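Local coordinates for flagellar protein FlgA (Thermotoga maritima, PDB 3FRN) that probably acts as a periplasmic chaperone in assembly of the flagellar basal-body P ring, at residues A[111-116]-A[123-128]; A[78-83]-A[135-140]; A[147-152]-A[159-164]. All blocks are in the same frame, centred on the assembly; numbering follows the deposited sequence.

Contact 1: residues A[111-116]-A[123-128]; sequences TIRVTK and SVFLRF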
loop_
_atom_site.group_PDB
_atom_site.type_symbol
_atom_site.label_atom_id
_atom_site.label_comp_id
_atom_site.label_asym_id
_atom_site.label_seq_id
_atom_site.Cartn_x
_atom_site.Cartn_y
_atom_site.Cartn_z
ATOM N N THR A 111 24.455 -15.846 1.614
ATOM C CA THR A 111 23.440 -15.728 0.573
ATOM C C THR A 111 22.140 -15.197 1.165
ATOM O O THR A 111 21.815 -15.471 2.324
ATOM C CB THR A 111 23.166 -17.096 -0.079
ATOM O OG1 THR A 111 24.342 -17.915 0.009
ATOM C CG2 THR A 111 22.748 -16.932 -1.548
ATOM N N ILE A 112 21.411 -14.412 0.379
ATOM C CA ILE A 112 20.096 -13.923 0.788
ATOM C C ILE A 112 19.099 -14.188 -0.334
ATOM O O ILE A 112 19.141 -13.526 -1.374
ATOM C CB ILE A 112 20.122 -12.420 1.159
ATOM C CG1 ILE A 112 21.120 -12.169 2.296
ATOM C CG2 ILE A 112 18.718 -11.939 1.561
ATOM C CD1 ILE A 112 21.433 -10.719 2.551
ATOM N N ARG A 113 18.221 -15.170 -0.131
ATOM C CA ARG A 113 17.220 -15.541 -1.134
ATOM C C ARG A 113 15.803 -15.256 -0.632
ATOM O O ARG A 113 15.429 -15.679 0.468
ATOM C CB ARG A 113 17.371 -17.017 -1.524
ATOM C CG ARG A 113 16.475 -17.475 -2.673
ATOM C CD ARG A 113 16.579 -18.986 -2.910
ATOM N NE ARG A 113 16.168 -19.762 -1.737
ATOM C CZ ARG A 113 15.971 -21.079 -1.723
ATOM N NH1 ARG A 113 16.142 -21.803 -2.825
ATOM N NH2 ARG A 113 15.598 -21.675 -0.595
ATOM N N VAL A 114 15.024 -14.538 -1.445
ATOM C CA VAL A 114 13.666 -14.129 -1.068
ATOM C C VAL A 114 12.616 -14.714 -2.017
ATOM O O VAL A 114 12.731 -14.570 -3.247
ATOM C CB VAL A 114 13.537 -12.586 -1.018
ATOM C CG1 VAL A 114 12.089 -12.157 -0.850
ATOM C CG2 VAL A 114 14.375 -12.026 0.099
ATOM N N THR A 115 11.596 -15.375 -1.439
ATOM C CA THR A 115 10.518 -15.957 -2.259
ATOM C C THR A 115 9.159 -15.508 -1.728
ATOM O O THR A 115 8.978 -15.350 -0.519
ATOM C CB THR A 115 10.572 -17.506 -2.234
ATOM O OG1 THR A 115 11.971 -17.888 -2.206
ATOM C CG2 THR A 115 9.852 -18.140 -3.456
ATOM N N LYS A 116 8.209 -15.304 -2.636
ATOM C CA LYS A 116 6.848 -14.910 -2.277
ATOM C C LYS A 116 6.075 -16.090 -1.709
ATOM O O LYS A 116 5.996 -17.146 -2.340
ATOM C CB LYS A 116 6.124 -14.342 -3.506
ATOM C CG LYS A 116 4.690 -13.887 -3.258
ATOM C CD LYS A 116 4.180 -13.011 -4.397
ATOM C CE LYS A 116 2.683 -12.736 -4.278
ATOM N NZ LYS A 116 1.838 -13.869 -4.792
ATOM N N SER A 123 9.361 -15.103 2.177
ATOM C CA SER A 123 10.318 -15.912 2.926
ATOM C C SER A 123 11.732 -15.476 2.597
ATOM O O SER A 123 12.203 -15.682 1.482
ATOM C CB SER A 123 10.156 -17.402 2.619
ATOM O OG SER A 123 9.281 -18.028 3.544
ATOM N N VAL A 124 12.408 -14.885 3.574
ATOM C CA VAL A 124 13.780 -14.456 3.399
ATOM C C VAL A 124 14.731 -15.491 3.985
ATOM O O VAL A 124 14.873 -15.623 5.217
ATOM C CB VAL A 124 14.042 -13.091 4.085
ATOM C CG1 VAL A 124 15.466 -12.660 3.842
ATOM C CG2 VAL A 124 13.064 -12.031 3.573
ATOM N N PHE A 125 15.405 -16.203 3.098
ATOM C CA PHE A 125 16.310 -17.260 3.495
ATOM C C PHE A 125 17.739 -16.745 3.602
ATOM O O PHE A 125 18.272 -16.159 2.650
ATOM C CB PHE A 125 16.246 -18.414 2.494
ATOM C CG PHE A 125 17.287 -19.460 2.727
ATOM C CD1 PHE A 125 17.235 -20.263 3.862
ATOM C CD2 PHE A 125 18.329 -19.639 1.818
ATOM C CE1 PHE A 125 18.196 -21.233 4.090
ATOM C CE2 PHE A 125 19.294 -20.607 2.038
ATOM C CZ PHE A 125 19.226 -21.406 3.174
ATOM N N LEU A 126 18.363 -16.990 4.753
ATOM C CA LEU A 126 19.734 -16.544 4.992
ATOM C C LEU A 126 20.654 -17.724 5.231
ATOM O O LEU A 126 20.414 -18.526 6.133
ATOM C CB LEU A 126 19.786 -15.599 6.206
ATOM C CG LEU A 126 18.773 -14.461 6.270
ATOM C CD1 LEU A 126 18.922 -13.684 7.610
ATOM C CD2 LEU A 126 18.958 -13.532 5.088
ATOM N N ARG A 127 21.694 -17.838 4.420
ATOM C CA ARG A 127 22.747 -18.794 4.650
ATOM C C ARG A 127 23.882 -18.176 5.400
ATOM O O ARG A 127 24.420 -17.154 5.028
ATOM C CB ARG A 127 23.283 -19.371 3.348
ATOM C CG ARG A 127 23.547 -20.873 3.370
ATOM C CD ARG A 127 24.658 -21.312 4.330
ATOM N NE ARG A 127 25.311 -22.557 3.916
ATOM C CZ ARG A 127 25.740 -23.524 4.722
ATOM N NH1 ARG A 127 25.616 -23.431 6.022
ATOM N NH2 ARG A 127 26.309 -24.604 4.214
ATOM N N PHE A 128 24.255 -18.847 6.461
ATOM C CA PHE A 128 25.421 -18.430 7.217
ATOM C C PHE A 128 26.459 -19.539 7.086
ATOM O O PHE A 128 26.105 -20.682 6.762
ATOM C CB PHE A 128 25.051 -18.160 8.686
ATOM C CG PHE A 128 24.083 -17.036 8.862
ATOM C CD1 PHE A 128 24.530 -15.725 8.934
ATOM C CD2 PHE A 128 22.720 -17.279 8.938
ATOM C CE1 PHE A 128 23.628 -14.676 9.093
ATOM C CE2 PHE A 128 21.826 -16.239 9.077
ATOM C CZ PHE A 128 22.278 -14.940 9.160
HETATM O O HOH W 1 13.208 -17.740 -0.080
#
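Arg-113 faces Phe-125, and Thr-115 faces Ser-123, as antiparallel hydrogen-bonded pairs; the axes of strands 111-116 and 123-127 approach to 4.6 Å with their directions 162° apart. Phe-125 N lies 2.7 Å from Arg-113 O, and Arg-113 N returns the bond to Phe-125 O at 3.0 Å. Thr-115 and Ser-123 make the same double exchange, and a water that donates to Ser-123 O is also hydrogen-bonded to Thr-115 OG1. Between these rungs, Val-114 CA brings its hydrogen to Ser-123 O at 3.3 Å.

Ile-112, Val-114, Val-124 and Leu-126 share one face, side by side and pointing the same way. Val-114 CG2 meets Val-124 CG2 at 3.7 Å, both branches standing beside their own backbone N. Both branches of Ile-112 meet Leu-126 CD2, CG1 at 3.8 Å, and CG2 also reaches Val-124 CG1. Helix 74-87 packs on this face, with Glu-82 against both Ile-112 and Val-114. On the opposite face the bent Arg-113 chain (chi3 61°) brings NE to 4.2 Å from Phe-125 CD2, a loose oblique meeting with guanidinium and ring planes 56° apart. Phe-125 also rests on Tyr-132 and Thr-134 of the next strand. This is a beta hairpin with one face turned to the helix, consistent with the HotDog-like domain of FlgA.

Contact 2: residues A[78-83]-A[135-140]; sequences AVFEEI and LNMLLR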
loop_
_atom_site.group_PDB
_atom_site.type_symbol
_atom_site.label_atom_id
_atom_site.label_comp_id
_atom_site.label_asym_id
_atom_site.label_seq_id
_atom_site.Cartn_x
_atom_site.Cartn_y
_atom_site.Cartn_z
ATOM N N ALA A 78 20.811 -5.283 3.681
ATOM C CA ALA A 78 21.008 -6.284 2.635
ATOM C C ALA A 78 19.749 -7.127 2.419
ATOM O O ALA A 78 19.448 -7.547 1.298
ATOM C CB ALA A 78 22.212 -7.161 2.953
ATOM N N VAL A 79 19.014 -7.349 3.498
ATOM C CA VAL A 79 17.718 -8.018 3.440
ATOM C C VAL A 79 16.684 -7.127 2.724
ATOM O O VAL A 79 16.061 -7.568 1.757
ATOM C CB VAL A 79 17.257 -8.498 4.847
ATOM C CG1 VAL A 79 15.759 -8.855 4.882
ATOM C CG2 VAL A 79 18.097 -9.691 5.285
ATOM N N PHE A 80 16.550 -5.872 3.160
ATOM C CA PHE A 80 15.613 -4.915 2.551
ATOM C C PHE A 80 15.871 -4.640 1.067
ATOM O O PHE A 80 14.922 -4.552 0.271
ATOM C CB PHE A 80 15.582 -3.597 3.335
ATOM C CG PHE A 80 14.584 -3.583 4.477
ATOM C CD1 PHE A 80 14.704 -4.469 5.545
ATOM C CD2 PHE A 80 13.536 -2.672 4.485
ATOM C CE1 PHE A 80 13.793 -4.457 6.598
ATOM C CE2 PHE A 80 12.619 -2.653 5.533
ATOM C CZ PHE A 80 12.753 -3.548 6.594
ATOM N N GLU A 81 17.144 -4.489 0.699
ATOM C CA GLU A 81 17.511 -4.357 -0.706
ATOM C C GLU A 81 17.014 -5.552 -1.519
ATOM O O GLU A 81 16.494 -5.387 -2.623
ATOM C CB GLU A 81 19.029 -4.176 -0.872
ATOM C CG GLU A 81 19.524 -2.756 -0.604
ATOM C CD GLU A 81 21.042 -2.617 -0.726
ATOM O OE1 GLU A 81 21.775 -3.577 -0.387
ATOM O OE2 GLU A 81 21.504 -1.539 -1.158
ATOM N N GLU A 82 17.163 -6.746 -0.953
ATOM C CA GLU A 82 16.748 -7.988 -1.597
ATOM C C GLU A 82 15.228 -8.133 -1.716
ATOM O O GLU A 82 14.730 -8.528 -2.778
ATOM C CB GLU A 82 17.364 -9.197 -0.878
ATOM C CG GLU A 82 17.107 -10.557 -1.530
ATOM C CD GLU A 82 17.518 -10.623 -2.983
ATOM O OE1 GLU A 82 18.603 -10.095 -3.318
ATOM O OE2 GLU A 82 16.755 -11.214 -3.784
ATOM N N ILE A 83 14.497 -7.824 -0.642
ATOM C CA ILE A 83 13.029 -7.826 -0.694
ATOM C C ILE A 83 12.569 -6.879 -1.806
ATOM O O ILE A 83 11.771 -7.263 -2.670
ATOM C CB ILE A 83 12.370 -7.428 0.670
ATOM C CG1 ILE A 83 12.645 -8.474 1.744
ATOM C CG2 ILE A 83 10.869 -7.299 0.520
ATOM C CD1 ILE A 83 12.405 -7.973 3.213
ATOM N N LEU A 135 13.296 -16.146 7.515
ATOM C CA LEU A 135 12.404 -15.173 8.141
ATOM C C LEU A 135 11.220 -14.989 7.220
ATOM O O LEU A 135 11.401 -14.655 6.043
ATOM C CB LEU A 135 13.064 -13.807 8.293
ATOM C CG LEU A 135 14.522 -13.632 8.699
ATOM C CD1 LEU A 135 14.948 -12.239 8.291
ATOM C CD2 LEU A 135 14.678 -13.810 10.186
ATOM N N ASN A 136 10.018 -15.210 7.748
ATOM C CA ASN A 136 8.804 -14.866 7.019
ATOM C C ASN A 136 8.471 -13.430 7.388
ATOM O O ASN A 136 8.289 -13.097 8.568
ATOM C CB ASN A 136 7.660 -15.840 7.320
ATOM C CG ASN A 136 7.875 -17.207 6.682
ATOM O OD1 ASN A 136 6.932 -17.980 6.512
ATOM N ND2 ASN A 136 9.115 -17.510 6.322
ATOM N N MET A 137 8.472 -12.567 6.378
ATOM C CA MET A 137 8.364 -11.137 6.611
ATOM C C MET A 137 7.092 -10.548 5.982
ATOM O O MET A 137 6.820 -10.743 4.797
ATOM C CB MET A 137 9.653 -10.417 6.155
ATOM C CG MET A 137 10.923 -10.822 6.988
ATOM S SD MET A 137 12.399 -9.789 6.801
ATOM C CE MET A 137 11.992 -8.380 7.802
ATOM N N LEU A 138 6.301 -9.867 6.809
ATOM C CA LEU A 138 5.105 -9.170 6.359
ATOM C C LEU A 138 5.482 -7.756 5.936
ATOM O O LEU A 138 6.124 -7.016 6.688
ATOM C CB LEU A 138 4.043 -9.144 7.463
ATOM C CG LEU A 138 2.671 -8.493 7.236
ATOM C CD1 LEU A 138 1.758 -9.305 6.326
ATOM C CD2 LEU A 138 2.010 -8.296 8.579
ATOM N N LEU A 139 5.083 -7.404 4.719
ATOM C CA LEU A 139 5.383 -6.107 4.149
ATOM C C LEU A 139 4.229 -5.129 4.361
ATOM O O LEU A 139 3.071 -5.465 4.131
ATOM C CB LEU A 139 5.682 -6.250 2.652
ATOM C CG LEU A 139 7.124 -6.461 2.187
ATOM C CD1 LEU A 139 7.723 -7.755 2.723
ATOM C CD2 LEU A 139 7.188 -6.426 0.668
ATOM N N ARG A 140 4.567 -3.918 4.795
ATOM C CA ARG A 140 3.594 -2.848 5.010
ATOM C C ARG A 140 4.082 -1.553 4.386
ATOM O O ARG A 140 5.256 -1.206 4.499
ATOM C CB ARG A 140 3.395 -2.586 6.504
ATOM C CG ARG A 140 2.514 -3.580 7.224
ATOM C CD ARG A 140 2.344 -3.179 8.684
ATOM N NE ARG A 140 1.389 -4.033 9.390
ATOM C CZ ARG A 140 1.220 -4.042 10.711
ATOM N NH1 ARG A 140 1.946 -3.243 11.487
ATOM N NH2 ARG A 140 0.326 -4.854 11.260
#
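Met-137 pushes its sulfur between Val-79 and Ile-83, two residues one turn apart on the helix. SD lies 4.0 Å from Val-79 CG1 and equally 4.0 Å from Ile-83 CD1, so the thioether touches both branches at once. The methionine chain crosses Val-79 obliquely and Ile-83 at about a right angle. Its last torsion bends (chi3 78°), turning the terminal methyl toward Phe-80: CE stands 4.5 Å from Phe-80 CE1, a marginal contact at an oblique approach. Phe-80 itself lies nearly parallel to the ring of Phe-92.

Ile-83 serves two strand residues with separate branches. While CD1 meets the sulfur, CG2 sits against the fork of Leu-139, 3.8 Å from its CD2 and 3.9 Å from its CD1. With chi1 -66°, CG1 is anti to the carbonyl carbon and CG2 anti to the backbone N, which parts the two branches between Met-137 and Leu-139. The Ile-83 and Leu-139 side chains slide past each other in opposite directions. No hydrogen bond joins the segments, whose axes stay 12.0 Å apart and are inclined at 66°; apolar side chains from both segments fill the distance. Val-124 and Leu-126 of the neighbouring strand also touch Val-79, and Phe-122 and Phe-171 adjoin Leu-139, so this packing belongs to a wider apolar core. A helix laid across one face of a curved antiparallel sheet in this way is the hallmark of the HotDog fold, to which this part of FlgA is probably related.

Contact 3: residues A[147-152]-A[159-164]; sequences VLKRNI and KEEDVR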
loop_
_atom_site.group_PDB
_atom_site.type_symbol
_atom_site.label_atom_id
_atom_site.label_comp_id
_atom_site.label_asym_id
_atom_site.label_seq_id
_atom_site.Cartn_x
_atom_site.Cartn_y
_atom_site.Cartn_z
ATOM N N VAL A 147 -9.744 9.626 1.320
ATOM C CA VAL A 147 -10.925 8.834 1.660
ATOM C C VAL A 147 -12.169 9.726 1.592
ATOM O O VAL A 147 -12.112 10.901 1.958
ATOM C CB VAL A 147 -10.769 8.184 3.072
ATOM C CG1 VAL A 147 -12.086 7.612 3.592
ATOM C CG2 VAL A 147 -9.699 7.097 3.048
ATOM N N LEU A 148 -13.280 9.171 1.115
ATOM C CA LEU A 148 -14.540 9.917 0.992
ATOM C C LEU A 148 -15.189 10.337 2.314
ATOM O O LEU A 148 -15.362 9.520 3.227
ATOM C CB LEU A 148 -15.543 9.132 0.144
ATOM C CG LEU A 148 -15.283 9.139 -1.369
ATOM C CD1 LEU A 148 -16.392 8.408 -2.087
ATOM C CD2 LEU A 148 -15.160 10.559 -1.910
ATOM N N LYS A 149 -15.541 11.623 2.401
ATOM C CA LYS A 149 -16.340 12.161 3.513
ATOM C C LYS A 149 -17.830 11.910 3.305
ATOM O O LYS A 149 -18.582 11.833 4.269
ATOM C CB LYS A 149 -16.139 13.675 3.667
ATOM C CG LYS A 149 -14.872 14.091 4.385
ATOM C CD LYS A 149 -14.469 15.502 3.987
ATOM C CE LYS A 149 -14.959 16.548 4.946
ATOM N NZ LYS A 149 -14.419 17.880 4.549
ATOM N N ARG A 150 -18.251 11.803 2.048
ATOM C CA ARG A 150 -19.670 11.667 1.727
ATOM C C ARG A 150 -19.900 10.840 0.466
ATOM O O ARG A 150 -18.973 10.615 -0.312
ATOM C CB ARG A 150 -20.312 13.052 1.587
ATOM C CG ARG A 150 -19.651 13.935 0.541
ATOM C CD ARG A 150 -19.912 15.423 0.787
ATOM N NE ARG A 150 -21.332 15.781 0.837
ATOM C CZ ARG A 150 -22.141 15.876 -0.221
ATOM N NH1 ARG A 150 -21.694 15.613 -1.450
ATOM N NH2 ARG A 150 -23.412 16.225 -0.045
ATOM N N ASN A 151 -21.140 10.388 0.279
ATOM C CA ASN A 151 -21.523 9.616 -0.904
ATOM C C ASN A 151 -21.468 10.452 -2.169
ATOM O O ASN A 151 -21.836 11.628 -2.165
ATOM C CB ASN A 151 -22.927 9.030 -0.747
ATOM C CG ASN A 151 -23.054 8.126 0.460
ATOM O OD1 ASN A 151 -22.074 7.853 1.156
ATOM N ND2 ASN A 151 -24.268 7.658 0.720
ATOM N N ILE A 152 -20.992 9.842 -3.248
ATOM C CA ILE A 152 -20.881 10.519 -4.532
ATOM C C ILE A 152 -21.442 9.627 -5.639
ATOM O O ILE A 152 -21.495 8.406 -5.489
ATOM C CB ILE A 152 -19.417 10.904 -4.853
ATOM C CG1 ILE A 152 -18.547 9.649 -4.956
ATOM C CG2 ILE A 152 -18.867 11.889 -3.802
ATOM C CD1 ILE A 152 -17.233 9.881 -5.598
ATOM N N LYS A 159 -14.817 17.581 -5.165
ATOM C CA LYS A 159 -14.314 18.831 -4.600
ATOM C C LYS A 159 -13.724 18.598 -3.212
ATOM O O LYS A 159 -13.915 17.530 -2.626
ATOM C CB LYS A 159 -15.391 19.925 -4.575
ATOM C CG LYS A 159 -16.803 19.484 -4.194
ATOM C CD LYS A 159 -17.675 19.241 -5.429
ATOM C CE LYS A 159 -19.087 19.789 -5.257
ATOM N NZ LYS A 159 -19.690 19.492 -3.926
ATOM N N GLU A 160 -13.006 19.595 -2.697
ATOM C CA GLU A 160 -12.277 19.480 -1.423
ATOM C C GLU A 160 -13.163 19.070 -0.247
ATOM O O GLU A 160 -12.688 18.488 0.724
ATOM C CB GLU A 160 -11.558 20.791 -1.096
ATOM C CG GLU A 160 -10.674 21.311 -2.219
ATOM C CD GLU A 160 -9.732 22.419 -1.777
ATOM O OE1 GLU A 160 -8.511 22.276 -2.009
ATOM O OE2 GLU A 160 -10.206 23.429 -1.203
ATOM N N GLU A 161 -14.456 19.367 -0.358
ATOM C CA GLU A 161 -15.431 19.048 0.678
ATOM C C GLU A 161 -15.829 17.573 0.679
ATOM O O GLU A 161 -16.397 17.078 1.653
ATOM C CB GLU A 161 -16.680 19.916 0.500
ATOM C CG GLU A 161 -17.292 20.382 1.808
ATOM C CD GLU A 161 -16.424 21.403 2.530
ATOM O OE1 GLU A 161 -16.451 21.432 3.781
ATOM O OE2 GLU A 161 -15.714 22.177 1.850
ATOM N N ASP A 162 -15.536 16.878 -0.414
ATOM C CA ASP A 162 -15.942 15.489 -0.553
ATOM C C ASP A 162 -14.933 14.551 0.099
ATOM O O ASP A 162 -15.258 13.410 0.434
ATOM C CB ASP A 162 -16.123 15.125 -2.033
ATOM C CG ASP A 162 -17.099 16.051 -2.764
ATOM O OD1 ASP A 162 -17.757 16.893 -2.111
ATOM O OD2 ASP A 162 -17.211 15.932 -4.003
ATOM N N VAL A 163 -13.706 15.028 0.278
ATOM C CA VAL A 163 -12.614 14.140 0.667
ATOM C C VAL A 163 -11.838 14.578 1.906
ATOM O O VAL A 163 -11.707 15.772 2.196
ATOM C CB VAL A 163 -11.625 13.882 -0.512
ATOM C CG1 VAL A 163 -12.300 13.089 -1.629
ATOM C CG2 VAL A 163 -11.050 15.186 -1.050
ATOM N N ARG A 164 -11.346 13.587 2.643
ATOM C CA ARG A 164 -10.399 13.813 3.718
ATOM C C ARG A 164 -9.207 12.874 3.542
ATOM O O ARG A 164 -9.203 12.013 2.660
ATOM C CB ARG A 164 -11.054 13.604 5.089
ATOM C CG ARG A 164 -11.475 12.172 5.365
ATOM C CD ARG A 164 -11.957 11.975 6.789
ATOM N NE ARG A 164 -12.588 10.666 6.930
ATOM C CZ ARG A 164 -13.894 10.442 6.807
ATOM N NH1 ARG A 164 -14.723 11.447 6.561
ATOM N NH2 ARG A 164 -14.372 9.213 6.940
#
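Lys-149, Arg-164 and Asp-162 carry most of this contact, in which a short antiparallel ladder of the SAF domain gives way to two loop segments. The Lys-149 backbone N donates to Asp-162 O at 2.7 Å, one step beyond the last strand pair. From there the lysine side chain runs over the 161-164 backbone: CD lies 3.3 Å from Val-163 O and also touches Glu-161 O. A chi3 of 96° turns CE toward Glu-161 O, and NZ beyond it stands 4.2 Å from Glu-161 OE1, too far for a salt bridge but near enough for the charges probably to attract.

Arg-164 passes across the Lys-149 chain, its NH1 3.4 Å from Lys-149 CG. Its CG takes the crowded position between backbone N and carbonyl carbon (chi1 66°), and the chain then runs extended to NE, which forms a salt bridge with Glu-166. Leu-148 O sits over one face of the guanidinium, 3.9 Å from NH2. An alanine in place of Lys-149 would probably open a gap where CG and CD lie against Arg-164 and the Val-163 and Glu-161 carbonyls, and leave Glu-161 without this nearby positive charge.

Asp-162 closes a type I beta turn that begins at Lys-159, its N bonded to Lys-159 O. Its OD2 receives Lys-159 N at 3.1 Å from above the carboxylate plane. The other oxygen, OD1, is buried beside Arg-150 CD with no hydrogen-bond partner in the model; its ion pair to Lys-159 NZ is long. At the strand end, Val-147 N donates to Arg-164 O at 2.8 Å, nearly straight (N-H...O 175°), and Arg-164 N returns the bond to Val-147 O.

Overall arrangement
Contacts 1 and 2 belong to one HotDog-like domain, their centres 9 Å apart, with the hairpin of contact 1 nested in the chain loop that contact 2 closes. They touch directly: Val-124 N lies 2.7 Å from Leu-135 O, a probable hydrogen bond. Contact 3 lies in the SAF region, with its centre about 35 Å from that of contact 2 and 44 Å from that of contact 1; its nearest atoms are about 16 Å from contact 2. The long strand 132-148, broken along its length, takes part in contacts 2 and 3 and thereby links the two regions. No ligand or active site is identified near these contacts.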